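Local structure of CRISPR-associated endonuclease C2c1 (Alicyclobacillus acidoterrestris, 5U31) at residues M894-A904 and N980-L989. The protein cuts DNA targets that are flanked by a protospacer adjacent motif and matched by a guide RNA, as a RuvC nuclease of CRISPR antiviral defence. The protein carries 3 engineered substitutions. Sequence-based numbering, arbitrary orientation.
Sequences MYAAFSSRFDA and NAAQNLQQRL. With nucleotides of chain E.
Ala897 O is gripped end-on by the guanidinium of Arg988, 2.9 Å from NH1 and 2.7 Å from NH2, both nitrogens lying on the same face of the carbonyl plane. NH1 also reaches Tyr895 O at 2.6 Å, so two carbonyls line the edge of the guanidinium and fix its rotation, while Ser899 OG sits over one face. The arginine reaches them because its chain runs extended from CG to NE; Phe993 adds a cation-pi contact. One turn back, Asn984 ND2 bonds Ser899 O at 2.9 Å from above the carbonyl plane and, weakly, Phe902 O. Phe902 O takes a straighter bond (167°) from Asn980 ND2, and the same amide accepts Ala904 N on OD1 at 2.9 Å, its CG being turned anti to the backbone N (chi1 171°). Farther along, selenomethionine Met894 of strand 890-895 lays SE on Arg988 CB and CE near Leu989 CD2, with Leu985 CD2 against its CB. Arg988, Asn984 and Asn980 thus hold the loop by four carbonyls and one N-H. Its outer side meets DNA: Phe898 N bonds O3' of DT3 of chain E, Ser900 N bonds OP1 of DG4 of chain E at 3.1 Å, and the Phe898 ring lies against the DT3 sugar. In this RNase H-like RuvC core, Ala896 and Leu985 touch engineered Ala849, an inferred active-site position, and helix 977-990 bonds the loop that binds non-target single-stranded DNA.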
loop_
_atom_site.group_PDB
_atom_site.type_symbol
_atom_site.label_atom_id
_atom_site.label_comp_id
_atom_site.label_asym_id
_atom_site.label_seq_id
_atom_site.Cartn_x
_atom_site.Cartn_y
_atom_site.Cartn_z
HETATM N N MSE A 894 -9.982 -10.464 -10.258
HETATM C CA MSE A 894 -10.175 -10.824 -11.659
HETATM C C MSE A 894 -9.270 -9.998 -12.558
HETATM O O MSE A 894 -9.034 -8.817 -12.297
HETATM C CB MSE A 894 -11.631 -10.626 -12.080
HETATM C CG MSE A 894 -12.327 -11.902 -12.510
HETATM SE SE MSE A 894 -11.498 -12.731 -14.058
HETATM C CE MSE A 894 -11.941 -14.584 -13.658
ATOM N N TYR A 895 -8.774 -10.634 -13.618
ATOM C CA TYR A 895 -7.935 -9.960 -14.599
ATOM C C TYR A 895 -8.650 -8.733 -15.153
ATOM O O TYR A 895 -9.714 -8.845 -15.769
ATOM C CB TYR A 895 -7.583 -10.934 -15.716
ATOM C CG TYR A 895 -6.538 -10.408 -16.654
ATOM C CD1 TYR A 895 -5.202 -10.384 -16.286
ATOM C CD2 TYR A 895 -6.881 -9.928 -17.904
ATOM C CE1 TYR A 895 -4.237 -9.900 -17.139
ATOM C CE2 TYR A 895 -5.926 -9.444 -18.759
ATOM C CZ TYR A 895 -4.604 -9.431 -18.377
ATOM O OH TYR A 895 -3.640 -8.947 -19.231
ATOM N N ALA A 896 -8.065 -7.555 -14.940
ATOM C CA ALA A 896 -8.791 -6.300 -15.088
ATOM C C ALA A 896 -8.425 -5.523 -16.344
ATOM O O ALA A 896 -8.933 -4.412 -16.534
ATOM C CB ALA A 896 -8.574 -5.425 -13.855
ATOM N N ALA A 897 -7.560 -6.062 -17.199
ATOM C CA ALA A 897 -7.114 -5.312 -18.367
ATOM C C ALA A 897 -8.286 -5.077 -19.313
ATOM O O ALA A 897 -8.984 -6.020 -19.703
ATOM C CB ALA A 897 -5.982 -6.048 -19.075
ATOM N N PHE A 898 -8.514 -3.810 -19.663
ATOM C CA PHE A 898 -9.632 -3.374 -20.488
ATOM C C PHE A 898 -10.991 -3.622 -19.844
ATOM O O PHE A 898 -11.994 -3.699 -20.552
ATOM C CB PHE A 898 -9.587 -4.027 -21.872
ATOM C CG PHE A 898 -8.331 -3.735 -22.626
ATOM C CD1 PHE A 898 -8.180 -2.534 -23.298
ATOM C CD2 PHE A 898 -7.301 -4.653 -22.662
ATOM C CE1 PHE A 898 -7.033 -2.259 -23.987
ATOM C CE2 PHE A 898 -6.147 -4.382 -23.349
ATOM C CZ PHE A 898 -6.010 -3.183 -24.013
ATOM N N SER A 899 -11.057 -3.728 -18.514
ATOM C CA SER A 899 -12.343 -3.902 -17.843
ATOM C C SER A 899 -13.218 -2.667 -17.956
ATOM O O SER A 899 -14.445 -2.776 -17.889
ATOM C CB SER A 899 -12.134 -4.219 -16.360
ATOM O OG SER A 899 -11.598 -5.512 -16.196
ATOM N N SER A 900 -12.611 -1.493 -18.101
ATOM C CA SER A 900 -13.342 -0.241 -18.195
ATOM C C SER A 900 -13.467 0.265 -19.624
ATOM O O SER A 900 -14.072 1.321 -19.839
ATOM C CB SER A 900 -12.667 0.829 -17.330
ATOM O OG SER A 900 -12.658 0.456 -15.962
ATOM N N ARG A 901 -12.916 -0.455 -20.604
ATOM C CA ARG A 901 -12.893 0.007 -21.986
ATOM C C ARG A 901 -13.738 -0.843 -22.926
ATOM O O ARG A 901 -13.841 -0.511 -24.112
ATOM C CB ARG A 901 -11.449 0.070 -22.502
ATOM C CG ARG A 901 -10.591 1.096 -21.779
ATOM C CD ARG A 901 -9.303 1.395 -22.535
ATOM N NE ARG A 901 -8.510 2.427 -21.869
ATOM C CZ ARG A 901 -8.645 3.730 -22.093
ATOM N NH1 ARG A 901 -9.544 4.163 -22.969
ATOM N NH2 ARG A 901 -7.886 4.602 -21.442
ATOM N N PHE A 902 -14.344 -1.922 -22.438
ATOM C CA PHE A 902 -15.233 -2.758 -23.231
ATOM C C PHE A 902 -16.582 -2.882 -22.534
ATOM O O PHE A 902 -16.670 -2.850 -21.303
ATOM C CB PHE A 902 -14.641 -4.151 -23.457
ATOM C CG PHE A 902 -13.592 -4.200 -24.527
ATOM C CD1 PHE A 902 -13.899 -4.674 -25.789
ATOM C CD2 PHE A 902 -12.297 -3.777 -24.272
ATOM C CE1 PHE A 902 -12.939 -4.726 -26.781
ATOM C CE2 PHE A 902 -11.331 -3.823 -25.261
ATOM C CZ PHE A 902 -11.655 -4.299 -26.518
ATOM N N ASP A 903 -17.631 -3.034 -23.336
ATOM C CA ASP A 903 -18.983 -3.122 -22.804
ATOM C C ASP A 903 -19.204 -4.464 -22.115
ATOM O O ASP A 903 -18.871 -5.517 -22.663
ATOM C CB ASP A 903 -19.993 -2.939 -23.928
ATOM C CG ASP A 903 -21.293 -2.348 -23.447
ATOM O OD1 ASP A 903 -21.339 -1.119 -23.241
ATOM O OD2 ASP A 903 -22.267 -3.111 -23.273
ATOM N N ALA A 904 -19.770 -4.432 -20.906
ATOM C CA ALA A 904 -20.026 -5.681 -20.195
ATOM C C ALA A 904 -21.225 -6.420 -20.775
ATOM O O ALA A 904 -21.256 -7.656 -20.767
ATOM C CB ALA A 904 -20.232 -5.413 -18.704
ATOM N N ASN A 980 -19.997 -0.609 -15.033
ATOM C CA ASN A 980 -19.700 -1.400 -16.220
ATOM C C ASN A 980 -18.410 -2.184 -16.049
ATOM O O ASN A 980 -18.291 -3.311 -16.542
ATOM C CB ASN A 980 -19.612 -0.504 -17.447
ATOM C CG ASN A 980 -19.088 -1.241 -18.656
ATOM O OD1 ASN A 980 -19.796 -2.051 -19.261
ATOM N ND2 ASN A 980 -17.837 -0.970 -19.017
ATOM N N ALA A 981 -17.428 -1.597 -15.365
ATOM C CA ALA A 981 -16.216 -2.340 -15.045
ATOM C C ALA A 981 -16.517 -3.468 -14.073
ATOM O O ALA A 981 -15.996 -4.579 -14.220
ATOM C CB ALA A 981 -15.160 -1.401 -14.467
ATOM N N ALA A 982 -17.368 -3.199 -13.081
ATOM C CA ALA A 982 -17.730 -4.225 -12.112
ATOM C C ALA A 982 -18.424 -5.394 -12.790
ATOM O O ALA A 982 -18.136 -6.557 -12.491
ATOM C CB ALA A 982 -18.622 -3.625 -11.029
ATOM N N GLN A 983 -19.341 -5.104 -13.713
ATOM C CA GLN A 983 -20.035 -6.173 -14.415
ATOM C C GLN A 983 -19.112 -6.891 -15.390
ATOM O O GLN A 983 -19.342 -8.061 -15.714
ATOM C CB GLN A 983 -21.259 -5.615 -15.134
ATOM C CG GLN A 983 -22.297 -5.016 -14.200
ATOM C CD GLN A 983 -23.547 -4.584 -14.929
ATOM O OE1 GLN A 983 -23.612 -4.646 -16.156
ATOM N NE2 GLN A 983 -24.552 -4.149 -14.179
ATOM N N ASN A 984 -18.066 -6.211 -15.865
ATOM C CA ASN A 984 -17.092 -6.880 -16.716
ATOM C C ASN A 984 -16.325 -7.937 -15.936
ATOM O O ASN A 984 -16.117 -9.050 -16.429
ATOM C CB ASN A 984 -16.139 -5.860 -17.331
ATOM C CG ASN A 984 -16.256 -5.796 -18.839
ATOM O OD1 ASN A 984 -16.401 -6.824 -19.507
ATOM N ND2 ASN A 984 -16.204 -4.587 -19.385
ATOM N N LEU A 985 -15.902 -7.607 -14.713
ATOM C CA LEU A 985 -15.270 -8.607 -13.858
ATOM C C LEU A 985 -16.188 -9.804 -13.655
ATOM O O LEU A 985 -15.748 -10.957 -13.724
ATOM C CB LEU A 985 -14.887 -7.985 -12.516
ATOM C CG LEU A 985 -13.946 -6.781 -12.585
ATOM C CD1 LEU A 985 -13.539 -6.345 -11.201
ATOM C CD2 LEU A 985 -12.723 -7.107 -13.415
ATOM N N GLN A 986 -17.473 -9.547 -13.423
ATOM C CA GLN A 986 -18.426 -10.639 -13.284
ATOM C C GLN A 986 -18.504 -11.460 -14.563
ATOM O O GLN A 986 -18.474 -12.696 -14.526
ATOM C CB GLN A 986 -19.798 -10.083 -12.919
ATOM C CG GLN A 986 -20.692 -11.107 -12.285
ATOM C CD GLN A 986 -20.563 -11.125 -10.782
ATOM O OE1 GLN A 986 -20.804 -12.143 -10.144
ATOM N NE2 GLN A 986 -20.189 -9.989 -10.205
ATOM N N GLN A 987 -18.590 -10.785 -15.712
ATOM C CA GLN A 987 -18.680 -11.492 -16.985
ATOM C C GLN A 987 -17.437 -12.330 -17.254
ATOM O O GLN A 987 -17.530 -13.404 -17.861
ATOM C CB GLN A 987 -18.914 -10.491 -18.117
ATOM C CG GLN A 987 -19.155 -11.117 -19.482
ATOM C CD GLN A 987 -17.870 -11.366 -20.249
ATOM O OE1 GLN A 987 -16.863 -10.684 -20.039
ATOM N NE2 GLN A 987 -17.895 -12.347 -21.141
ATOM N N ARG A 988 -16.270 -11.865 -16.806
ATOM C CA ARG A 988 -15.040 -12.627 -16.991
ATOM C C ARG A 988 -14.950 -13.819 -16.050
ATOM O O ARG A 988 -14.259 -14.794 -16.362
ATOM C CB ARG A 988 -13.831 -11.716 -16.793
ATOM C CG ARG A 988 -13.776 -10.601 -17.799
ATOM C CD ARG A 988 -12.558 -9.736 -17.635
ATOM N NE ARG A 988 -12.482 -8.776 -18.729
ATOM C CZ ARG A 988 -11.438 -7.994 -18.966
ATOM N NH1 ARG A 988 -10.371 -8.059 -18.181
ATOM N NH2 ARG A 988 -11.459 -7.153 -19.989
ATOM N N LEU A 989 -15.625 -13.757 -14.901
ATOM C CA LEU A 989 -15.617 -14.880 -13.971
ATOM C C LEU A 989 -16.312 -16.093 -14.575
ATOM O O LEU A 989 -15.739 -17.189 -14.632
ATOM C CB LEU A 989 -16.296 -14.472 -12.662
ATOM C CG LEU A 989 -15.790 -15.010 -11.319
ATOM C CD1 LEU A 989 -16.932 -15.610 -10.519
ATOM C CD2 LEU A 989 -14.673 -16.008 -11.501
ATOM P P DG E 4 -8.405 -0.156 -18.481
ATOM O OP1 DG E 4 -9.728 -0.738 -18.778
ATOM O OP2 DG E 4 -8.013 1.128 -19.102
ATOM O "O5'" DG E 4 -8.315 0.015 -16.904
ATOM C "C5'" DG E 4 -8.660 -1.066 -16.062
ATOM C "C4'" DG E 4 -8.117 -0.831 -14.673
ATOM O "O4'" DG E 4 -6.704 -1.109 -14.667
ATOM C "C3'" DG E 4 -8.242 0.601 -14.197
ATOM O "O3'" DG E 4 -9.495 0.777 -13.558
ATOM C "C2'" DG E 4 -7.091 0.724 -13.206
ATOM C "C1'" DG E 4 -6.043 -0.227 -13.785
ATOM N N9 DG E 4 -4.969 0.444 -14.510
ATOM C C8 DG E 4 -5.038 1.636 -15.193
ATOM N N7 DG E 4 -3.904 1.986 -15.742
ATOM C C5 DG E 4 -3.031 0.960 -15.401
ATOM C C6 DG E 4 -1.660 0.785 -15.711
ATOM O O6 DG E 4 -0.923 1.526 -16.371
ATOM N N1 DG E 4 -1.156 -0.394 -15.168
ATOM C C2 DG E 4 -1.886 -1.291 -14.417
ATOM N N2 DG E 4 -1.231 -2.376 -13.973
ATOM N N3 DG E 4 -3.169 -1.138 -14.121
ATOM C C4 DG E 4 -3.673 0.005 -14.642
ATOM P P DT E 3 -2.870 0.551 -21.778
ATOM O OP1 DT E 3 -2.689 1.568 -20.715
ATOM O OP2 DT E 3 -1.726 0.112 -22.611
ATOM O "O5'" DT E 3 -3.513 -0.752 -21.135
ATOM C "C5'" DT E 3 -4.809 -1.140 -21.505
ATOM C "C4'" DT E 3 -5.504 -1.803 -20.343
ATOM O "O4'" DT E 3 -4.578 -2.717 -19.693
ATOM C "C3'" DT E 3 -5.989 -0.843 -19.264
ATOM O "O3'" DT E 3 -7.275 -1.251 -18.802
ATOM C "C2'" DT E 3 -4.914 -0.964 -18.179
ATOM C "C1'" DT E 3 -4.487 -2.421 -18.317
ATOM N N1 DT E 3 -3.073 -2.701 -17.868
ATOM C C2 DT E 3 -2.818 -3.782 -17.043
ATOM O O2 DT E 3 -3.685 -4.533 -16.632
ATOM N N3 DT E 3 -1.499 -3.952 -16.710
ATOM C C4 DT E 3 -0.429 -3.171 -17.111
ATOM O O4 DT E 3 0.725 -3.407 -16.755
ATOM C C5 DT E 3 -0.768 -2.060 -17.977
ATOM C C7 DT E 3 0.306 -1.138 -18.481
ATOM C C6 DT E 3 -2.057 -1.885 -18.308
ATOM P P DG E 2 -2.523 5.823 -24.352
ATOM O OP1 DG E 2 -1.248 6.299 -23.771
ATOM O OP2 DG E 2 -2.491 4.989 -25.572
ATOM O "O5'" DG E 2 -3.317 5.038 -23.191
ATOM C "C5'" DG E 2 -4.711 4.716 -23.342
ATOM C "C4'" DG E 2 -4.982 3.249 -23.060
ATOM O "O4'" DG E 2 -6.066 2.794 -23.894
ATOM C "C3'" DG E 2 -3.850 2.319 -23.416
ATOM O "O3'" DG E 2 -4.021 1.092 -22.752
ATOM C "C2'" DG E 2 -4.022 2.161 -24.927
ATOM C "C1'" DG E 2 -5.538 2.326 -25.124
ATOM N N9 DG E 2 -5.913 3.290 -26.168
ATOM C C8 DG E 2 -6.998 4.135 -26.139
ATOM N N7 DG E 2 -7.101 4.892 -27.194
ATOM C C5 DG E 2 -6.014 4.534 -27.984
ATOM C C6 DG E 2 -5.609 5.025 -29.254
ATOM O O6 DG E 2 -6.150 5.900 -29.950
ATOM N N1 DG E 2 -4.454 4.391 -29.706
ATOM C C2 DG E 2 -3.776 3.412 -29.023
ATOM N N2 DG E 2 -2.680 2.920 -29.620
ATOM N N3 DG E 2 -4.143 2.940 -27.836
ATOM C C4 DG E 2 -5.269 3.546 -27.373
#